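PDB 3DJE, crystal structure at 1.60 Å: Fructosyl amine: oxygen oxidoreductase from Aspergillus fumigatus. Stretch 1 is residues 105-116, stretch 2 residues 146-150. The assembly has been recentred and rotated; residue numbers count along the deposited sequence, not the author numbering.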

# COMPACT_ATOMS: atom_id res chain seq x y z
N GLY A 105 -8.51 -20.33 5.20
CA GLY A 105 -8.30 -18.99 5.77
C GLY A 105 -7.56 -19.05 7.10
O GLY A 105 -6.64 -18.26 7.33
N LEU A 106 -7.95 -19.98 7.97
CA LEU A 106 -7.30 -20.13 9.28
C LEU A 106 -5.85 -20.63 9.19
O LEU A 106 -4.99 -20.24 10.01
CB LEU A 106 -8.16 -21.01 10.22
CG LEU A 106 -9.47 -20.35 10.69
CD1 LEU A 106 -10.39 -21.37 11.33
CD2 LEU A 106 -9.28 -19.15 11.62
N ASP A 107 -5.56 -21.47 8.19
CA ASP A 107 -4.19 -21.85 7.91
C ASP A 107 -3.37 -20.62 7.54
O ASP A 107 -2.29 -20.39 8.09
CB ASP A 107 -4.11 -22.90 6.79
CG ASP A 107 -4.67 -24.26 7.20
OD1 ASP A 107 -4.91 -24.47 8.42
OD2 ASP A 107 -4.89 -25.11 6.30
N ARG A 108 -3.91 -19.81 6.64
CA ARG A 108 -3.23 -18.57 6.23
C ARG A 108 -3.07 -17.63 7.42
O ARG A 108 -2.02 -17.02 7.60
CB ARG A 108 -4.00 -17.88 5.10
CG ARG A 108 -3.42 -16.55 4.62
CD ARG A 108 -2.04 -16.71 3.99
NE ARG A 108 -1.62 -15.47 3.34
CZ ARG A 108 -0.37 -15.18 2.99
NH1 ARG A 108 0.61 -16.05 3.21
NH2 ARG A 108 -0.10 -14.02 2.40
N LEU A 109 -4.11 -17.54 8.24
CA LEU A 109 -4.05 -16.71 9.45
C LEU A 109 -2.89 -17.12 10.36
O LEU A 109 -2.21 -16.27 10.94
CB LEU A 109 -5.39 -16.79 10.19
CG LEU A 109 -5.55 -15.79 11.33
CD1 LEU A 109 -5.62 -14.35 10.81
CD2 LEU A 109 -6.77 -16.11 12.19
N GLY A 110 -2.66 -18.42 10.50
CA GLY A 110 -1.53 -18.92 11.30
C GLY A 110 -0.19 -18.43 10.79
O GLY A 110 0.69 -18.07 11.59
N VAL A 111 -0.03 -18.40 9.47
CA VAL A 111 1.21 -17.93 8.84
C VAL A 111 1.37 -16.44 9.08
O VAL A 111 2.47 -15.97 9.38
CB VAL A 111 1.24 -18.20 7.32
CG1 VAL A 111 2.43 -17.52 6.68
CG2 VAL A 111 1.28 -19.70 7.04
N ARG A 112 0.27 -15.71 8.95
CA ARG A 112 0.31 -14.26 9.07
C ARG A 112 0.57 -13.79 10.50
O ARG A 112 1.42 -12.91 10.74
CB ARG A 112 -0.98 -13.66 8.50
CG ARG A 112 -1.06 -13.86 6.97
CD ARG A 112 -2.15 -13.06 6.27
NE ARG A 112 -2.08 -11.61 6.53
CZ ARG A 112 -2.88 -10.71 5.97
NH1 ARG A 112 -3.81 -11.10 5.10
NH2 ARG A 112 -2.77 -9.43 6.28
N VAL A 113 -0.13 -14.41 11.45
CA VAL A 113 -0.15 -13.96 12.84
C VAL A 113 0.92 -14.64 13.71
O VAL A 113 1.40 -14.04 14.68
CB VAL A 113 -1.58 -14.16 13.45
CG1 VAL A 113 -1.62 -13.84 14.96
CG2 VAL A 113 -2.58 -13.29 12.72
N ARG A 114 1.29 -15.88 13.37
CA ARG A 114 2.25 -16.68 14.17
C ARG A 114 1.89 -16.64 15.66
O ARG A 114 2.69 -16.16 16.48
CB ARG A 114 3.69 -16.23 13.94
CG ARG A 114 4.15 -16.39 12.50
CD ARG A 114 5.63 -16.12 12.38
NE ARG A 114 5.95 -14.73 12.67
CZ ARG A 114 7.17 -14.29 12.96
NH1 ARG A 114 8.19 -15.13 13.01
NH2 ARG A 114 7.36 -13.00 13.21
N PRO A 115 0.69 -17.13 16.01
CA PRO A 115 0.19 -16.95 17.38
C PRO A 115 1.03 -17.64 18.44
O PRO A 115 1.05 -17.21 19.61
CB PRO A 115 -1.22 -17.55 17.32
CG PRO A 115 -1.19 -18.51 16.18
CD PRO A 115 -0.27 -17.88 15.17
N GLY A 116 1.74 -18.70 18.05
CA GLY A 116 2.58 -19.45 18.99
C GLY A 116 3.81 -18.68 19.45
O GLY A 116 4.49 -19.07 20.41
N TRP A 146 -16.38 -16.52 12.66
CA TRP A 146 -15.11 -15.80 12.83
C TRP A 146 -14.30 -16.42 13.97
O TRP A 146 -14.84 -16.70 15.04
CB TRP A 146 -15.34 -14.33 13.17
CG TRP A 146 -15.82 -13.46 12.05
CD1 TRP A 146 -16.78 -13.75 11.12
CD2 TRP A 146 -15.40 -12.12 11.79
NE1 TRP A 146 -16.97 -12.67 10.28
CE2 TRP A 146 -16.13 -11.66 10.67
CE3 TRP A 146 -14.45 -11.27 12.38
CZ2 TRP A 146 -15.95 -10.37 10.14
CZ3 TRP A 146 -14.28 -9.99 11.85
CH2 TRP A 146 -15.02 -9.55 10.74
N LYS A 147 -13.01 -16.63 13.73
CA LYS A 147 -12.08 -17.06 14.74
C LYS A 147 -10.82 -16.25 14.53
O LYS A 147 -10.39 -16.06 13.39
CB LYS A 147 -11.74 -18.54 14.58
CG LYS A 147 -10.90 -19.08 15.72
CD LYS A 147 -10.50 -20.54 15.50
CE LYS A 147 -9.52 -20.99 16.57
NZ LYS A 147 -8.15 -20.44 16.35
N GLY A 148 -10.22 -15.78 15.61
CA GLY A 148 -9.03 -14.96 15.40
C GLY A 148 -8.23 -14.65 16.63
O GLY A 148 -8.44 -15.24 17.70
N TYR A 149 -7.32 -13.69 16.46
CA TYR A 149 -6.37 -13.30 17.50
C TYR A 149 -6.36 -11.80 17.66
O TYR A 149 -6.22 -11.06 16.68
CB TYR A 149 -4.97 -13.78 17.15
CG TYR A 149 -4.88 -15.27 17.03
CD1 TYR A 149 -4.83 -16.07 18.17
CD2 TYR A 149 -4.90 -15.89 15.78
CE1 TYR A 149 -4.77 -17.47 18.07
CE2 TYR A 149 -4.84 -17.28 15.66
CZ TYR A 149 -4.78 -18.06 16.81
OH TYR A 149 -4.71 -19.43 16.68
N PHE A 150 -6.51 -11.35 18.90
CA PHE A 150 -6.52 -9.92 19.20
C PHE A 150 -5.20 -9.46 19.81
O PHE A 150 -4.76 -10.00 20.82
CB PHE A 150 -7.68 -9.56 20.14
CG PHE A 150 -7.79 -8.09 20.46
CD1 PHE A 150 -7.93 -7.14 19.44
CD2 PHE A 150 -7.77 -7.65 21.78
CE1 PHE A 150 -8.03 -5.77 19.74
CE2 PHE A 150 -7.87 -6.27 22.10
CZ PHE A 150 -8.01 -5.34 21.07

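Helix 105-113 and strand 147-150 run nearly parallel, 16° apart in direction and 9.8 Å apart at the closest approach of their axes, and they are joined by packing alone: no hydrogen bond crosses between them. Together they bury 296 Å², of which Tyr 149 supplies the largest share. Leu 109 and Gly 148 are buried in the structure, while Tyr 149 remains partly exposed.

A CH-pi contact forms past the helix, where Arg 114 adopts positive phi (47°) and its CA-to-CB bond points away from the strand, while the CA-to-CB bond of Pro 115 points toward it. Pro 115 CB lies over one face of the Tyr 149 ring, 3.7 Å from the ring centroid and 18° off the normal; Pro 115 CB is 3.6 Å from Tyr 149 CZ. The compact proline ring offers C-H groups to the flat aromatic face, and chi1 of -61° (m) and chi2 of -78° together set the ring with one face to Pro 115 CB.

Apolar side chains add to this packing. The CA-to-CB bonds of Leu 109 and Val 113, one helical turn apart, both point toward the strand, and the two side chains meet the same ring obliquely, with Val 113 CG1 4.0 Å and Leu 109 CD2 4.1 Å from Tyr 149 CD2. The branched aliphatic groups thus pack against aromatic carbon. Earlier in the helix, Leu 106 CD2 lies 3.9 Å from Lys 147 CB, so the aliphatic part of the lysine, from CB to CD, packs along the leucine.

Side chains also meet the strand backbone: Leu 106 CD2 lies 3.7 Å from Lys 147 O, and Leu 109 CD2 approaches Lys 147 O (3.8 Å) and Gly 148 CA (4.1 Å). Gly 148 has no side chain; an ideal CB there would lie 4.4 Å from Leu 109 CD2.

Within the helix, the backbone hydrogen bonds from Leu 109 N to Gly 105 O (2.8 Å) and from Val 113 N to Leu 109 O (2.8 Å) help hold the turns that carry these side chains.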